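Local coordinates for bifunctional protein PutA (Bdellovibrio bacteriovorus, PDB 5UR2) that probably carries out both steps of proline breakdown to glutamate, pairing an FAD-dependent proline dehydrogenase with an NAD+-dependent L-glutamate gamma-semialdehyde dehydrogenase, at residues B[496-504]-B[686-695]; B[821-832]-B[853-861]. All coordinates share one frame; numbering follows the deposited sequence.

Contact 1: B[496-504]-B[686-695]; sequences NVNIVINNK and FPQGVINFLP
Val500 and Phe693 form an antiparallel hydrogen-bonded pair, a single bridge where strand 495-501 meets strand 691-693 of the Rossmann-type sheet in the aldehyde dehydrogenase part. Val500 N gives to Phe693 O at 3.0 Å, and Phe693 N returns a bond of 2.9 Å to Val500 O. With CG anti to the backbone N (chi1 -179°), the Phe693 ring reaches back along strand 495-501; Val497 CG1 meets its edge at CE2, 3.6 Å away, and Asn498 O also lies at that edge. Pro695 CD lies over one face of the ring, toward its rim, while Pro695 CG touches Ile499 CG1 at 3.9 Å.

Beyond the bridge, side chains take over. Asn692 OD1 accepts from Asn502 N at 3.2 Å, nearly straight at the hydrogen (171°), just as the chain enters the type I' turn 501-504. The Asn692 amide is fixed from its other end, ND2 donating to Gly689 O and to Val662 O in the neighbouring strand. Met678 of helix 671-684 packs on both Val500 and Phe693. At the turn, Asn503 ND2 makes a weak bond to Phe686 O, and a water lies between Asn503 OD1 (2.7 Å) and the same Phe686 O (2.9 Å), within hydrogen-bonding distance of both.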
loop_
_atom_site.group_PDB
_atom_site.type_symbol
_atom_site.label_atom_id
_atom_site.label_comp_id
_atom_site.label_asym_id
_atom_site.label_seq_id
_atom_site.Cartn_x
_atom_site.Cartn_y
_atom_site.Cartn_z
ATOM N N ASN B 496 20.540 -30.817 24.450
ATOM C CA ASN B 496 20.401 -31.759 23.347
ATOM C C ASN B 496 19.262 -31.305 22.444
ATOM O O ASN B 496 18.112 -31.236 22.882
ATOM C CB ASN B 496 20.147 -33.166 23.876
ATOM C CG ASN B 496 21.325 -33.705 24.636
ATOM O OD1 ASN B 496 22.328 -34.091 24.038
ATOM N ND2 ASN B 496 21.228 -33.715 25.968
ATOM N N VAL B 497 19.581 -30.989 21.191
ATOM C CA VAL B 497 18.616 -30.435 20.251
ATOM C C VAL B 497 18.294 -31.491 19.208
ATOM O O VAL B 497 19.198 -32.061 18.585
ATOM C CB VAL B 497 19.130 -29.140 19.603
ATOM C CG1 VAL B 497 18.183 -28.697 18.495
ATOM C CG2 VAL B 497 19.249 -28.026 20.663
ATOM N N ASN B 498 17.008 -31.739 19.014
ATOM C CA ASN B 498 16.537 -32.706 18.039
ATOM C C ASN B 498 15.957 -31.994 16.832
ATOM O O ASN B 498 15.532 -30.838 16.906
ATOM C CB ASN B 498 15.480 -33.630 18.648
ATOM C CG ASN B 498 16.070 -34.602 19.626
ATOM O OD1 ASN B 498 17.170 -35.121 19.405
ATOM N ND2 ASN B 498 15.344 -34.875 20.715
ATOM N N ILE B 499 15.966 -32.708 15.706
ATOM C CA ILE B 499 15.180 -32.315 14.547
ATOM C C ILE B 499 13.701 -32.458 14.883
ATOM O O ILE B 499 13.301 -33.386 15.603
ATOM C CB ILE B 499 15.567 -33.199 13.350
ATOM C CG1 ILE B 499 17.070 -33.151 13.121
ATOM C CG2 ILE B 499 14.830 -32.773 12.100
ATOM C CD1 ILE B 499 17.620 -34.459 12.565
ATOM N N VAL B 500 12.866 -31.552 14.365
ATOM C CA VAL B 500 11.426 -31.620 14.614
ATOM C C VAL B 500 10.679 -31.514 13.294
ATOM O O VAL B 500 10.646 -30.443 12.683
ATOM C CB VAL B 500 10.943 -30.536 15.581
ATOM C CG1 VAL B 500 9.473 -30.758 15.860
ATOM C CG2 VAL B 500 11.745 -30.593 16.865
ATOM N N ILE B 501 10.032 -32.603 12.888
ATOM C CA ILE B 501 9.248 -32.649 11.659
ATOM C C ILE B 501 7.852 -33.167 11.988
ATOM O O ILE B 501 7.713 -34.221 12.616
ATOM C CB ILE B 501 9.928 -33.541 10.599
ATOM C CG1 ILE B 501 11.318 -32.997 10.267
ATOM C CG2 ILE B 501 9.066 -33.673 9.352
ATOM C CD1 ILE B 501 12.116 -33.894 9.317
ATOM N N ASN B 502 6.824 -32.456 11.519
ATOM C CA ASN B 502 5.439 -32.805 11.847
ATOM C C ASN B 502 5.251 -32.896 13.361
ATOM O O ASN B 502 4.589 -33.797 13.866
ATOM C CB ASN B 502 5.006 -34.120 11.177
ATOM C CG ASN B 502 4.295 -33.909 9.850
ATOM O OD1 ASN B 502 3.684 -32.868 9.605
ATOM N ND2 ASN B 502 4.355 -34.910 8.996
ATOM N N ASN B 503 5.874 -31.975 14.090
ATOM C CA ASN B 503 5.809 -31.889 15.551
ATOM C C ASN B 503 6.324 -33.149 16.250
ATOM O O ASN B 503 5.996 -33.387 17.420
ATOM C CB ASN B 503 4.389 -31.553 16.045
ATOM C CG ASN B 503 3.999 -30.095 15.764
ATOM O OD1 ASN B 503 4.858 -29.279 15.426
ATOM N ND2 ASN B 503 2.707 -29.760 15.927
ATOM N N LYS B 504 7.135 -33.959 15.571
ATOM C CA LYS B 504 7.769 -35.131 16.171
ATOM C C LYS B 504 9.285 -34.957 16.170
ATOM O O LYS B 504 9.872 -34.546 15.162
ATOM C CB LYS B 504 7.364 -36.417 15.443
ATOM C CG LYS B 504 5.878 -36.747 15.583
ATOM C CD LYS B 504 5.437 -37.770 14.555
ATOM N N PHE B 686 0.853 -24.100 16.501
ATOM C CA PHE B 686 0.894 -24.254 15.057
ATOM C C PHE B 686 0.711 -25.729 14.703
ATOM O O PHE B 686 1.409 -26.582 15.262
ATOM C CB PHE B 686 2.211 -23.704 14.500
ATOM C CG PHE B 686 2.264 -22.199 14.472
ATOM C CD1 PHE B 686 2.615 -21.487 15.605
ATOM C CD2 PHE B 686 1.969 -21.495 13.312
ATOM C CE1 PHE B 686 2.663 -20.102 15.585
ATOM C CE2 PHE B 686 2.015 -20.120 13.290
ATOM C CZ PHE B 686 2.357 -19.418 14.432
ATOM N N PRO B 687 -0.199 -26.066 13.786
ATOM C CA PRO B 687 -0.453 -27.475 13.463
ATOM C C PRO B 687 0.792 -28.161 12.923
ATOM O O PRO B 687 1.692 -27.532 12.355
ATOM C CB PRO B 687 -1.543 -27.409 12.374
ATOM C CG PRO B 687 -2.125 -26.073 12.463
ATOM C CD PRO B 687 -1.018 -25.157 12.971
ATOM N N GLN B 688 0.813 -29.482 13.075
ATOM C CA GLN B 688 1.963 -30.255 12.639
ATOM C C GLN B 688 2.258 -29.996 11.164
ATOM O O GLN B 688 1.353 -29.964 10.321
ATOM C CB GLN B 688 1.715 -31.743 12.867
ATOM C CG GLN B 688 0.572 -32.291 12.071
ATOM C CD GLN B 688 0.457 -33.794 12.189
ATOM O OE1 GLN B 688 0.595 -34.355 13.276
ATOM N NE2 GLN B 688 0.233 -34.461 11.061
ATOM N N GLY B 689 3.541 -29.806 10.857
ATOM C CA GLY B 689 4.001 -29.628 9.491
ATOM C C GLY B 689 3.963 -28.202 8.971
ATOM O O GLY B 689 4.595 -27.923 7.948
ATOM N N VAL B 690 3.240 -27.291 9.635
ATOM C CA VAL B 690 3.200 -25.906 9.164
ATOM C C VAL B 690 4.585 -25.282 9.256
ATOM O O VAL B 690 5.037 -24.598 8.331
ATOM C CB VAL B 690 2.144 -25.100 9.949
ATOM C CG1 VAL B 690 2.187 -23.601 9.580
ATOM C CG2 VAL B 690 0.729 -25.679 9.681
ATOM N N ILE B 691 5.302 -25.560 10.344
ATOM C CA ILE B 691 6.672 -25.108 10.538
ATOM C C ILE B 691 7.511 -26.322 10.921
ATOM O O ILE B 691 7.138 -27.072 11.826
ATOM C CB ILE B 691 6.744 -24.000 11.612
ATOM C CG1 ILE B 691 6.006 -22.752 11.112
ATOM C CG2 ILE B 691 8.179 -23.643 11.944
ATOM C CD1 ILE B 691 5.635 -21.763 12.188
ATOM N N ASN B 692 8.613 -26.548 10.205
ATOM C CA ASN B 692 9.482 -27.684 10.478
ATOM C C ASN B 692 10.891 -27.206 10.796
ATOM O O ASN B 692 11.388 -26.249 10.197
ATOM C CB ASN B 692 9.499 -28.664 9.303
ATOM C CG ASN B 692 8.105 -29.146 8.944
ATOM O OD1 ASN B 692 7.618 -30.137 9.491
ATOM N ND2 ASN B 692 7.428 -28.402 8.067
ATOM N N PHE B 693 11.526 -27.891 11.744
ATOM C CA PHE B 693 12.799 -27.494 12.334
ATOM C C PHE B 693 13.884 -28.449 11.850
ATOM O O PHE B 693 13.918 -29.618 12.259
ATOM C CB PHE B 693 12.694 -27.521 13.849
ATOM C CG PHE B 693 13.948 -27.095 14.559
ATOM C CD1 PHE B 693 14.411 -25.792 14.458
ATOM C CD2 PHE B 693 14.622 -27.980 15.386
ATOM C CE1 PHE B 693 15.541 -25.387 15.159
ATOM C CE2 PHE B 693 15.756 -27.589 16.086
ATOM C CZ PHE B 693 16.219 -26.296 15.973
ATOM N N LEU B 694 14.777 -27.945 10.997
ATOM C CA LEU B 694 15.732 -28.769 10.255
ATOM C C LEU B 694 17.156 -28.286 10.506
ATOM O O LEU B 694 17.788 -27.706 9.613
ATOM C CB LEU B 694 15.414 -28.737 8.757
ATOM C CG LEU B 694 16.226 -29.714 7.889
ATOM C CD1 LEU B 694 15.773 -31.149 8.111
ATOM C CD2 LEU B 694 16.142 -29.349 6.425
ATOM N N PRO B 695 17.704 -28.540 11.693
ATOM C CA PRO B 695 19.111 -28.195 11.935
ATOM C C PRO B 695 20.052 -29.039 11.079
ATOM O O PRO B 695 19.730 -30.161 10.668
ATOM C CB PRO B 695 19.293 -28.489 13.431
ATOM C CG PRO B 695 18.258 -29.515 13.734
ATOM C CD PRO B 695 17.088 -29.200 12.861
HETATM O O HOH W 1 5.800 -29.416 12.551
HETATM O O HOH W 2 4.262 -26.660 15.600
#

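Contact 2: B[821-832]-B[853-861]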
loop_
_atom_site.group_PDB
_atom_site.type_symbol
_atom_site.label_atom_id
_atom_site.label_comp_id
_atom_site.label_asym_id
_atom_site.label_seq_id
_atom_site.Cartn_x
_atom_site.Cartn_y
_atom_site.Cartn_z
ATOM N N PRO B 821 32.846 -11.934 22.840
ATOM C CA PRO B 821 33.639 -12.605 21.802
ATOM C C PRO B 821 32.933 -12.597 20.448
ATOM O O PRO B 821 31.751 -12.297 20.344
ATOM C CB PRO B 821 33.768 -14.034 22.347
ATOM C CG PRO B 821 32.398 -14.251 23.013
ATOM C CD PRO B 821 32.020 -12.881 23.614
ATOM N N VAL B 822 33.684 -12.952 19.394
ATOM C CA VAL B 822 33.047 -13.203 18.098
ATOM C C VAL B 822 32.557 -14.650 18.082
ATOM O O VAL B 822 32.791 -15.401 19.031
ATOM C CB VAL B 822 33.981 -12.915 16.902
ATOM C CG1 VAL B 822 34.273 -11.414 16.783
ATOM C CG2 VAL B 822 35.270 -13.753 16.986
ATOM N N VAL B 823 31.882 -15.054 17.004
ATOM C CA VAL B 823 30.939 -16.170 17.094
ATOM C C VAL B 823 31.647 -17.521 17.244
ATOM O O VAL B 823 31.227 -18.352 18.055
ATOM C CB VAL B 823 29.980 -16.154 15.886
ATOM C CG1 VAL B 823 30.723 -16.431 14.588
ATOM C CG2 VAL B 823 28.910 -17.189 16.080
ATOM N N ASP B 824 32.726 -17.771 16.492
ATOM C CA ASP B 824 33.360 -19.093 16.511
ATOM C C ASP B 824 34.829 -18.974 16.102
ATOM O O ASP B 824 35.317 -17.896 15.748
ATOM C CB ASP B 824 32.600 -20.112 15.630
ATOM C CG ASP B 824 32.535 -19.712 14.140
ATOM O OD1 ASP B 824 33.283 -18.809 13.690
ATOM O OD2 ASP B 824 31.719 -20.325 13.408
ATOM N N LYS B 825 35.538 -20.109 16.159
ATOM C CA LYS B 825 36.984 -20.087 15.947
ATOM C C LYS B 825 37.337 -19.676 14.515
ATOM O O LYS B 825 38.322 -18.961 14.295
ATOM C CB LYS B 825 37.583 -21.448 16.301
ATOM C CG LYS B 825 39.118 -21.448 16.338
ATOM C CD LYS B 825 39.666 -22.770 16.794
ATOM C CE LYS B 825 41.199 -22.750 16.838
ATOM N NZ LYS B 825 41.848 -22.290 15.567
ATOM N N GLU B 826 36.547 -20.119 13.533
ATOM C CA GLU B 826 36.755 -19.686 12.152
ATOM C C GLU B 826 36.697 -18.164 12.025
ATOM O O GLU B 826 37.563 -17.547 11.399
ATOM C CB GLU B 826 35.719 -20.330 11.232
ATOM C CG GLU B 826 35.875 -19.875 9.788
ATOM C CD GLU B 826 34.780 -20.381 8.862
ATOM O OE1 GLU B 826 33.968 -21.223 9.292
ATOM O OE2 GLU B 826 34.724 -19.911 7.703
ATOM N N ALA B 827 35.658 -17.542 12.581
ATOM C CA ALA B 827 35.569 -16.088 12.503
ATOM C C ALA B 827 36.728 -15.434 13.242
ATOM O O ALA B 827 37.347 -14.491 12.737
ATOM C CB ALA B 827 34.230 -15.612 13.073
ATOM N N TYR B 828 37.048 -15.944 14.429
ATOM C CA TYR B 828 38.176 -15.427 15.193
ATOM C C TYR B 828 39.458 -15.444 14.364
ATOM O O TYR B 828 40.125 -14.417 14.213
ATOM C CB TYR B 828 38.342 -16.252 16.469
ATOM C CG TYR B 828 39.501 -15.825 17.361
ATOM C CD1 TYR B 828 39.350 -14.785 18.279
ATOM C CD2 TYR B 828 40.739 -16.458 17.282
ATOM C CE1 TYR B 828 40.390 -14.400 19.095
ATOM C CE2 TYR B 828 41.795 -16.074 18.098
ATOM C CZ TYR B 828 41.607 -15.037 18.998
ATOM O OH TYR B 828 42.629 -14.630 19.813
ATOM N N ASP B 829 39.815 -16.610 13.815
ATOM C CA ASP B 829 41.059 -16.709 13.048
ATOM C C ASP B 829 41.022 -15.831 11.806
ATOM O O ASP B 829 42.031 -15.219 11.438
ATOM C CB ASP B 829 41.349 -18.166 12.678
ATOM C CG ASP B 829 41.732 -19.013 13.892
ATOM O OD1 ASP B 829 42.219 -18.464 14.892
ATOM O OD2 ASP B 829 41.531 -20.230 13.862
ATOM N N ARG B 830 39.876 -15.782 11.125
ATOM C CA ARG B 830 39.758 -14.935 9.945
ATOM C C ARG B 830 39.975 -13.467 10.306
ATOM O O ARG B 830 40.712 -12.745 9.622
ATOM C CB ARG B 830 38.387 -15.148 9.300
ATOM C CG ARG B 830 38.101 -14.241 8.130
ATOM C CD ARG B 830 36.692 -14.454 7.571
ATOM N NE ARG B 830 35.626 -14.149 8.527
ATOM C CZ ARG B 830 35.317 -12.919 8.927
ATOM N NH1 ARG B 830 35.999 -11.883 8.464
ATOM N NH2 ARG B 830 34.327 -12.721 9.787
ATOM N N ILE B 831 39.359 -13.019 11.400
ATOM C CA ILE B 831 39.448 -11.618 11.788
ATOM C C ILE B 831 40.863 -11.260 12.222
ATOM O O ILE B 831 41.399 -10.218 11.825
ATOM C CB ILE B 831 38.424 -11.314 12.891
ATOM C CG1 ILE B 831 37.000 -11.454 12.328
ATOM C CG2 ILE B 831 38.660 -9.908 13.438
ATOM C CD1 ILE B 831 35.933 -11.508 13.404
ATOM N N LEU B 832 41.497 -12.105 13.039
ATOM C CA LEU B 832 42.881 -11.829 13.419
ATOM C C LEU B 832 43.805 -11.825 12.205
ATOM O O LEU B 832 44.820 -11.119 12.198
ATOM C CB LEU B 832 43.376 -12.840 14.454
ATOM C CG LEU B 832 43.344 -12.365 15.905
ATOM C CD1 LEU B 832 41.927 -12.141 16.378
ATOM C CD2 LEU B 832 44.117 -13.308 16.821
ATOM N N GLY B 853 40.425 -17.485 27.008
ATOM C CA GLY B 853 39.406 -18.475 27.261
ATOM C C GLY B 853 38.295 -18.532 26.237
ATOM O O GLY B 853 37.467 -19.451 26.306
ATOM N N GLY B 854 38.237 -17.576 25.312
ATOM C CA GLY B 854 37.202 -17.536 24.298
ATOM C C GLY B 854 37.645 -16.761 23.072
ATOM O O GLY B 854 38.814 -16.402 22.925
ATOM N N PHE B 855 36.689 -16.503 22.182
ATOM C CA PHE B 855 37.005 -15.923 20.870
ATOM C C PHE B 855 36.980 -14.393 20.924
ATOM O O PHE B 855 36.260 -13.708 20.190
ATOM C CB PHE B 855 36.046 -16.468 19.811
ATOM C CG PHE B 855 35.989 -17.977 19.770
ATOM C CD1 PHE B 855 37.153 -18.718 19.738
ATOM C CD2 PHE B 855 34.778 -18.647 19.787
ATOM C CE1 PHE B 855 37.125 -20.118 19.712
ATOM C CE2 PHE B 855 34.734 -20.038 19.757
ATOM C CZ PHE B 855 35.911 -20.774 19.720
ATOM N N PHE B 856 37.818 -13.854 21.800
ATOM C CA PHE B 856 37.825 -12.418 22.058
ATOM C C PHE B 856 38.750 -11.761 21.046
ATOM O O PHE B 856 39.970 -11.747 21.219
ATOM C CB PHE B 856 38.240 -12.137 23.502
ATOM C CG PHE B 856 37.281 -12.707 24.511
ATOM C CD1 PHE B 856 36.091 -12.054 24.809
ATOM C CD2 PHE B 856 37.541 -13.932 25.117
ATOM C CE1 PHE B 856 35.197 -12.590 25.710
ATOM C CE2 PHE B 856 36.648 -14.476 26.024
ATOM C CZ PHE B 856 35.468 -13.797 26.322
ATOM N N ALA B 857 38.176 -11.265 19.964
ATOM C CA ALA B 857 38.952 -10.459 19.024
ATOM C C ALA B 857 39.000 -9.005 19.513
ATOM O O ALA B 857 38.016 -8.506 20.061
ATOM C CB ALA B 857 38.356 -10.536 17.608
ATOM N N PRO B 858 40.129 -8.316 19.359
ATOM C CA PRO B 858 40.273 -6.980 19.947
ATOM C C PRO B 858 39.619 -5.913 19.092
ATOM O O PRO B 858 39.670 -5.973 17.856
ATOM C CB PRO B 858 41.793 -6.782 19.988
ATOM C CG PRO B 858 42.280 -7.563 18.790
ATOM C CD PRO B 858 41.359 -8.763 18.681
ATOM N N PRO B 859 39.029 -4.891 19.708
ATOM C CA PRO B 859 38.584 -3.733 18.925
ATOM C C PRO B 859 39.807 -3.004 18.385
ATOM O O PRO B 859 40.727 -2.673 19.139
ATOM C CB PRO B 859 37.818 -2.886 19.945
ATOM C CG PRO B 859 38.495 -3.213 21.259
ATOM C CD PRO B 859 38.892 -4.672 21.159
ATOM N N THR B 860 39.814 -2.764 17.071
ATOM C CA THR B 860 40.995 -2.295 16.354
ATOM C C THR B 860 40.615 -1.163 15.410
ATOM O O THR B 860 39.650 -1.295 14.650
ATOM C CB THR B 860 41.630 -3.447 15.565
ATOM O OG1 THR B 860 41.842 -4.564 16.438
ATOM C CG2 THR B 860 42.953 -3.022 14.942
ATOM N N ILE B 861 41.396 -0.077 15.418
ATOM C CA ILE B 861 41.136 1.093 14.579
ATOM C C ILE B 861 42.381 1.409 13.753
ATOM O O ILE B 861 43.466 1.604 14.314
ATOM C CB ILE B 861 40.745 2.326 15.414
ATOM C CG1 ILE B 861 39.585 2.025 16.356
ATOM C CG2 ILE B 861 40.339 3.460 14.502
ATOM C CD1 ILE B 861 39.228 3.206 17.234
#
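Phe855 has CG anti to its carbonyl carbon (chi1 -53°), which sets the ring beside its own backbone N and lays one face against the start of helix 825-841. Lys825 N sits over the centre of that face, 3.6 Å above the plane, and Asp824 C lies nearer the rim; Lys825 CB crosses at CE1. From the helix, Tyr828 extends with CG anti to the backbone N (chi1 179°) and slides its CD1-CE1 side along the backbone of 855-857. Phe856 O lies at the edge of the tyrosine ring, 3.4 Å from CE1, and Leu832 CD1 covers a face of the same ring.

One backbone bond joins the two segments: Val822 N donates to Phe855 O at 2.8 Å, tilted 28° from the carbonyl plane. Phe855 is the centre of an inverse gamma turn, and just past this bend the Phe856 ring lies beside Pro821. Its ring takes Pro821 CB over one face in a CH-pi contact, 4.1 Å from CB to the ring centroid. Farther along, Ala857 CB fits among Val822 CG1, Ile831 CG2 and Leu832 CD1, the last at 4.1 Å.

The helix start is also N-capped: Asp824 OD1 accepts from Ala827 N at 2.9 Å, while OD2 takes a bond from Gln669 NE2. What results is an N-capped helix whose first turns pack on the irregular segment leading into strand 860-863, within the alpha/beta catalytic domain of the aldehyde dehydrogenase fold.

The N-terminal helices and then the proline dehydrogenase barrel precede both contacts along the chain; both belong to the aldehyde dehydrogenase half. Contact 1 closes a long loop: after 496-504, 181 residues pass, including the helices 532-549 to 671-684 and strands 623-638 and 661-665, before 686-695 returns. It ties the small mixed sheet of 495-501 to the edge of the sheet containing 661-665. Contact 2 opens only later and spans 20 residues, the rest of helix 825-841 and strand 843-847, joining that helix to the approach to strand 860-863. The two loops follow in series, neither nesting nor crossing, with centres about 33 Å apart.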